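Possible translation initiation inhibitor (Rhodopseudomonas palustris, PDB 3LME) is of unknown function but belongs to the YjgF-like family, whose members typically assemble as compact trimers. Local coordinates at residues 70-84 against 97-111. The protein carries 1 engineered substitution. Numbering follows the deposited sequence.
With SO4 (sulfate ion), chain N.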
loop_
_atom_site.group_PDB
_atom_site.type_symbol
_atom_site.label_atom_id
_atom_site.label_comp_id
_atom_site.label_asym_id
_atom_site.label_seq_id
_atom_site.Cartn_x
_atom_site.Cartn_y
_atom_site.Cartn_z
ATOM N N LYS A 70 13.559 -12.847 4.162
ATOM C CA LYS A 70 13.628 -12.013 2.963
ATOM C C LYS A 70 13.095 -12.708 1.706
ATOM O O LYS A 70 12.747 -12.048 0.736
ATOM C CB LYS A 70 15.071 -11.590 2.708
ATOM C CG LYS A 70 15.818 -12.576 1.818
ATOM C CD LYS A 70 17.297 -12.405 1.860
ATOM C CE LYS A 70 17.908 -13.418 0.949
ATOM N NZ LYS A 70 19.375 -13.313 0.971
ATOM N N ALA A 71 13.049 -14.034 1.704
ATOM C CA ALA A 71 12.607 -14.788 0.509
ATOM C C ALA A 71 11.068 -14.952 0.497
ATOM O O ALA A 71 10.480 -15.452 -0.464
ATOM C CB ALA A 71 13.334 -16.165 0.428
ATOM N N ASP A 72 10.440 -14.516 1.587
ATOM C CA ASP A 72 8.998 -14.532 1.748
ATOM C C ASP A 72 8.335 -13.209 1.392
ATOM O O ASP A 72 7.135 -13.082 1.629
ATOM C CB ASP A 72 8.633 -14.896 3.200
ATOM C CG ASP A 72 9.185 -16.261 3.622
ATOM O OD1 ASP A 72 9.447 -17.069 2.722
ATOM O OD2 ASP A 72 9.361 -16.534 4.837
ATOM N N ALA A 73 9.067 -12.225 0.853
ATOM C CA ALA A 73 8.466 -10.899 0.592
ATOM C C ALA A 73 7.519 -10.929 -0.595
ATOM O O ALA A 73 7.925 -11.309 -1.669
ATOM C CB ALA A 73 9.509 -9.870 0.368
ATOM N N VAL A 74 6.255 -10.560 -0.415
ATOM C CA VAL A 74 5.337 -10.471 -1.565
ATOM C C VAL A 74 5.121 -9.048 -2.037
ATOM O O VAL A 74 4.677 -8.857 -3.155
ATOM C CB VAL A 74 3.979 -11.148 -1.350
ATOM C CG1 VAL A 74 4.162 -12.639 -1.092
ATOM C CG2 VAL A 74 3.253 -10.521 -0.207
ATOM N N ARG A 75 5.425 -8.051 -1.210
ATOM C CA ARG A 75 5.381 -6.670 -1.695
ATOM C C ARG A 75 6.233 -5.735 -0.879
ATOM O O ARG A 75 6.184 -5.767 0.350
ATOM C CB ARG A 75 3.948 -6.108 -1.732
ATOM C CG ARG A 75 3.854 -4.750 -2.408
ATOM C CD ARG A 75 2.506 -4.058 -2.115
ATOM N NE ARG A 75 1.398 -4.762 -2.750
ATOM C CZ ARG A 75 1.220 -4.843 -4.065
ATOM N NH1 ARG A 75 0.196 -5.535 -4.556
ATOM N NH2 ARG A 75 2.069 -4.248 -4.887
ATOM N N LEU A 76 6.974 -4.879 -1.574
ATOM C CA LEU A 76 7.740 -3.833 -0.936
ATOM C C LEU A 76 7.293 -2.497 -1.502
ATOM O O LEU A 76 7.301 -2.314 -2.718
ATOM C CB LEU A 76 9.228 -4.042 -1.207
ATOM C CG LEU A 76 9.882 -5.327 -0.680
ATOM C CD1 LEU A 76 11.344 -5.319 -1.014
ATOM C CD2 LEU A 76 9.713 -5.429 0.816
ATOM N N THR A 77 6.877 -1.566 -0.646
ATOM C CA THR A 77 6.568 -0.222 -1.125
ATOM C C THR A 77 7.579 0.739 -0.514
ATOM O O THR A 77 7.560 1.011 0.677
ATOM C CB THR A 77 5.087 0.184 -0.837
ATOM O OG1 THR A 77 4.216 -0.936 -1.102
ATOM C CG2 THR A 77 4.658 1.367 -1.716
ATOM N N VAL A 78 8.516 1.196 -1.327
ATOM C CA VAL A 78 9.525 2.120 -0.844
ATOM C C VAL A 78 9.106 3.544 -1.170
ATOM O O VAL A 78 8.887 3.895 -2.340
ATOM C CB VAL A 78 10.898 1.830 -1.447
ATOM C CG1 VAL A 78 12.005 2.463 -0.601
ATOM C CG2 VAL A 78 11.115 0.356 -1.527
ATOM N N PHE A 79 8.951 4.349 -0.124
ATOM C CA PHE A 79 8.753 5.786 -0.274
ATOM C C PHE A 79 10.071 6.493 0.029
ATOM O O PHE A 79 10.681 6.298 1.080
ATOM C CB PHE A 79 7.665 6.278 0.673
ATOM C CG PHE A 79 6.431 5.429 0.671
ATOM C CD1 PHE A 79 5.375 5.725 -0.178
ATOM C CD2 PHE A 79 6.321 4.335 1.521
ATOM C CE1 PHE A 79 4.226 4.944 -0.193
ATOM C CE2 PHE A 79 5.151 3.541 1.526
ATOM C CZ PHE A 79 4.110 3.855 0.658
ATOM N N VAL A 80 10.519 7.296 -0.914
ATOM C CA VAL A 80 11.722 8.060 -0.741
ATOM C C VAL A 80 11.463 9.540 -1.052
ATOM O O VAL A 80 10.387 9.948 -1.500
ATOM C CB VAL A 80 12.883 7.530 -1.631
ATOM C CG1 VAL A 80 13.002 6.034 -1.521
ATOM C CG2 VAL A 80 12.685 7.946 -3.081
ATOM N N THR A 81 12.502 10.325 -0.834
ATOM C CA THR A 81 12.420 11.750 -0.775
ATOM C C THR A 81 12.917 12.386 -2.066
ATOM O O THR A 81 12.567 13.547 -2.373
ATOM C CB THR A 81 13.161 12.207 0.490
ATOM O OG1 THR A 81 12.178 12.686 1.400
ATOM C CG2 THR A 81 14.254 13.285 0.231
ATOM N N ASP A 82 13.705 11.605 -2.818
ATOM C CA ASP A 82 14.270 12.002 -4.100
ATOM C C ASP A 82 14.493 10.715 -4.892
ATOM O O ASP A 82 15.527 10.088 -4.810
ATOM C CB ASP A 82 15.574 12.792 -3.876
ATOM C CG ASP A 82 16.215 13.325 -5.180
ATOM O OD1 ASP A 82 15.763 13.008 -6.314
ATOM O OD2 ASP A 82 17.208 14.072 -5.054
ATOM N N VAL A 83 13.499 10.307 -5.658
ATOM C CA VAL A 83 13.611 9.087 -6.444
ATOM C C VAL A 83 14.838 9.109 -7.364
ATOM O O VAL A 83 15.578 8.142 -7.435
ATOM C CB VAL A 83 12.268 8.746 -7.182
ATOM C CG1 VAL A 83 12.012 9.678 -8.368
ATOM C CG2 VAL A 83 12.237 7.296 -7.609
ATOM N N ALA A 84 15.086 10.219 -8.039
ATOM C CA ALA A 84 16.261 10.298 -8.895
ATOM C C ALA A 84 17.537 9.919 -8.114
ATOM O O ALA A 84 18.413 9.244 -8.644
ATOM C CB ALA A 84 16.379 11.687 -9.515
ATOM N N ILE A 97 21.440 -7.670 -0.579
ATOM C CA ILE A 97 20.647 -8.507 0.294
ATOM C C ILE A 97 20.167 -9.730 -0.464
ATOM O O ILE A 97 20.303 -10.850 0.017
ATOM C CB ILE A 97 19.483 -7.700 0.955
ATOM C CG1 ILE A 97 20.073 -6.671 1.931
ATOM C CG2 ILE A 97 18.483 -8.620 1.650
ATOM C CD1 ILE A 97 19.061 -5.865 2.690
ATOM N N TRP A 98 19.650 -9.509 -1.662
ATOM C CA TRP A 98 18.992 -10.547 -2.431
ATOM C C TRP A 98 19.936 -11.232 -3.429
ATOM O O TRP A 98 19.560 -12.193 -4.090
ATOM C CB TRP A 98 17.738 -9.969 -3.134
ATOM C CG TRP A 98 16.497 -10.033 -2.267
ATOM C CD1 TRP A 98 15.631 -11.078 -2.177
ATOM C CD2 TRP A 98 15.998 -9.018 -1.371
ATOM N NE1 TRP A 98 14.629 -10.788 -1.282
ATOM C CE2 TRP A 98 14.833 -9.535 -0.767
ATOM C CE3 TRP A 98 16.417 -7.726 -1.031
ATOM C CZ2 TRP A 98 14.072 -8.798 0.170
ATOM C CZ3 TRP A 98 15.674 -6.998 -0.093
ATOM C CH2 TRP A 98 14.518 -7.540 0.502
ATOM N N GLY A 99 21.156 -10.736 -3.540
ATOM C CA GLY A 99 22.089 -11.263 -4.503
ATOM C C GLY A 99 21.567 -11.008 -5.892
ATOM O O GLY A 99 21.128 -9.897 -6.203
ATOM N N ASP A 100 21.617 -12.043 -6.728
ATOM C CA ASP A 100 21.104 -11.952 -8.092
ATOM C C ASP A 100 19.610 -12.313 -8.193
ATOM O O ASP A 100 19.073 -12.418 -9.304
ATOM C CB ASP A 100 21.941 -12.814 -9.038
ATOM C CG ASP A 100 21.717 -14.327 -8.832
ATOM O OD1 ASP A 100 20.975 -14.741 -7.883
ATOM O OD2 ASP A 100 22.307 -15.098 -9.636
ATOM N N GLY A 101 18.942 -12.482 -7.049
ATOM C CA GLY A 101 17.490 -12.704 -7.035
ATOM C C GLY A 101 17.062 -14.072 -6.524
ATOM O O GLY A 101 17.852 -14.774 -5.902
ATOM N N PRO A 102 15.795 -14.460 -6.741
ATOM C CA PRO A 102 14.757 -13.646 -7.363
ATOM C C PRO A 102 14.320 -12.547 -6.386
ATOM O O PRO A 102 14.397 -12.727 -5.163
ATOM C CB PRO A 102 13.621 -14.647 -7.598
ATOM C CG PRO A 102 13.774 -15.662 -6.447
ATOM C CD PRO A 102 15.256 -15.702 -6.126
ATOM N N TYR A 103 13.868 -11.426 -6.941
ATOM C CA TYR A 103 13.537 -10.239 -6.180
ATOM C C TYR A 103 12.025 -10.075 -5.938
ATOM O O TYR A 103 11.229 -10.457 -6.781
ATOM C CB TYR A 103 14.046 -9.061 -6.964
ATOM C CG TYR A 103 15.510 -9.103 -7.291
ATOM C CD1 TYR A 103 16.467 -8.815 -6.314
ATOM C CD2 TYR A 103 15.954 -9.384 -8.598
ATOM C CE1 TYR A 103 17.831 -8.817 -6.615
ATOM C CE2 TYR A 103 17.332 -9.387 -8.909
ATOM C CZ TYR A 103 18.258 -9.094 -7.902
ATOM O OH TYR A 103 19.610 -9.093 -8.168
ATOM N N PRO A 104 11.615 -9.460 -4.815
ATOM C CA PRO A 104 10.176 -9.288 -4.578
ATOM C C PRO A 104 9.548 -8.220 -5.476
ATOM O O PRO A 104 10.262 -7.348 -5.978
ATOM C CB PRO A 104 10.096 -8.831 -3.132
ATOM C CG PRO A 104 11.509 -8.756 -2.650
ATOM C CD PRO A 104 12.420 -8.750 -3.821
ATOM N N PRO A 105 8.220 -8.290 -5.695
ATOM C CA PRO A 105 7.511 -7.225 -6.375
ATOM C C PRO A 105 7.658 -5.935 -5.569
ATOM O O PRO A 105 7.638 -5.964 -4.344
ATOM C CB PRO A 105 6.056 -7.689 -6.335
ATOM C CG PRO A 105 6.125 -9.134 -6.082
ATOM C CD PRO A 105 7.294 -9.323 -5.201
ATOM N N ARG A 106 7.770 -4.804 -6.254
ATOM C CA ARG A 106 8.260 -3.612 -5.612
ATOM C C ARG A 106 7.675 -2.381 -6.258
ATOM O O ARG A 106 7.504 -2.342 -7.456
ATOM C CB ARG A 106 9.790 -3.583 -5.753
ATOM C CG ARG A 106 10.434 -2.276 -5.417
ATOM C CD ARG A 106 11.913 -2.299 -5.691
ATOM N NE ARG A 106 12.283 -1.716 -6.968
ATOM C CZ ARG A 106 13.520 -1.343 -7.254
ATOM N NH1 ARG A 106 13.813 -0.825 -8.441
ATOM N NH2 ARG A 106 14.476 -1.490 -6.340
ATOM N N THR A 107 7.402 -1.353 -5.467
ATOM C CA THR A 107 7.032 -0.065 -6.015
ATOM C C THR A 107 7.789 1.061 -5.294
ATOM O O THR A 107 7.783 1.099 -4.078
ATOM C CB THR A 107 5.484 0.102 -6.040
ATOM O OG1 THR A 107 5.154 1.467 -6.257
ATOM C CG2 THR A 107 4.859 -0.347 -4.741
ATOM N N VAL A 108 8.466 1.934 -6.050
ATOM C CA VAL A 108 9.263 3.053 -5.498
ATOM C C VAL A 108 8.664 4.422 -5.876
ATOM O O VAL A 108 8.673 4.806 -7.039
ATOM C CB VAL A 108 10.779 3.015 -5.986
ATOM C CG1 VAL A 108 11.570 4.179 -5.435
ATOM C CG2 VAL A 108 11.496 1.710 -5.600
ATOM N N LEU A 109 8.158 5.176 -4.904
ATOM C CA LEU A 109 7.602 6.517 -5.209
ATOM C C LEU A 109 8.329 7.619 -4.484
ATOM O O LEU A 109 8.844 7.400 -3.389
ATOM C CB LEU A 109 6.130 6.622 -4.824
ATOM C CG LEU A 109 5.388 5.301 -4.797
ATOM C CD1 LEU A 109 4.569 5.283 -3.555
ATOM C CD2 LEU A 109 4.541 5.121 -6.031
ATOM N N GLN A 110 8.358 8.802 -5.090
ATOM C CA GLN A 110 8.832 9.994 -4.393
ATOM C C GLN A 110 7.702 10.581 -3.576
ATOM O O GLN A 110 6.537 10.474 -3.944
ATOM C CB GLN A 110 9.368 11.024 -5.368
ATOM C CG GLN A 110 10.200 12.103 -4.733
ATOM C CD GLN A 110 10.809 13.020 -5.777
ATOM O OE1 GLN A 110 11.593 12.576 -6.629
ATOM N NE2 GLN A 110 10.432 14.309 -5.736
ATOM N N VAL A 111 8.042 11.224 -2.476
ATOM C CA VAL A 111 7.037 11.702 -1.548
ATOM C C VAL A 111 7.646 12.952 -0.886
ATOM O O VAL A 111 8.857 13.093 -0.885
ATOM C CB VAL A 111 6.660 10.525 -0.619
ATOM C CG1 VAL A 111 7.169 10.703 0.790
ATOM C CG2 VAL A 111 5.177 10.280 -0.659
HETATM S S SO4 N . 9.231 1.797 -9.748
HETATM O O1 SO4 N . 8.353 2.145 -8.639
HETATM O O2 SO4 N . 9.197 0.331 -9.979
HETATM O O3 SO4 N . 8.832 2.525 -10.948
HETATM O O4 SO4 N . 10.609 2.194 -9.434
#
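Leu76 N donates to Pro105 O at 3.0 Å and Leu76 O accepts Thr107 N at 2.9 Å, so Leu76 is held by the residues either side of its partner Arg106; Val78 N then returns to Thr107 O. Strands 73-80 and 106-110 thus run parallel, 13° apart. On the face toward helix 83-98, beta-branched Val78 and Val108 suit the extended backbone, and Val83 CG2 of the helix's first turn meets Val108 CG1 at 3.9 Å. Leu76 CD1 lies 3.8 Å from Pro104 CG. On the other face, Thr77 and Thr107 touch through their CG2 methyls, while Leu109 CD1 approaches the Phe79 ring obliquely; Thr107 OG1 makes a weak hydrogen bond to Glu121 of a second subunit, whose Asp123 packs against Thr107. Val108 N donates to sulfate O1, an ion probably from the crystallisation liquor. Gln110, CG anti to its backbone N (chi1 -164°) and the chain extended, carries OE1 to Val83 N (3.1 Å), tying strand end to helix start.

Lys70 is exposed, yet its CB and CG touch the buried Trp98 indole, with CD above one face; NZ reaches Ile97 O at 2.8 Å, and NE1 donates to Lys70 O from above the carbonyl plane. The whole is a beta-alpha-beta crossover within the YjgF-like fold.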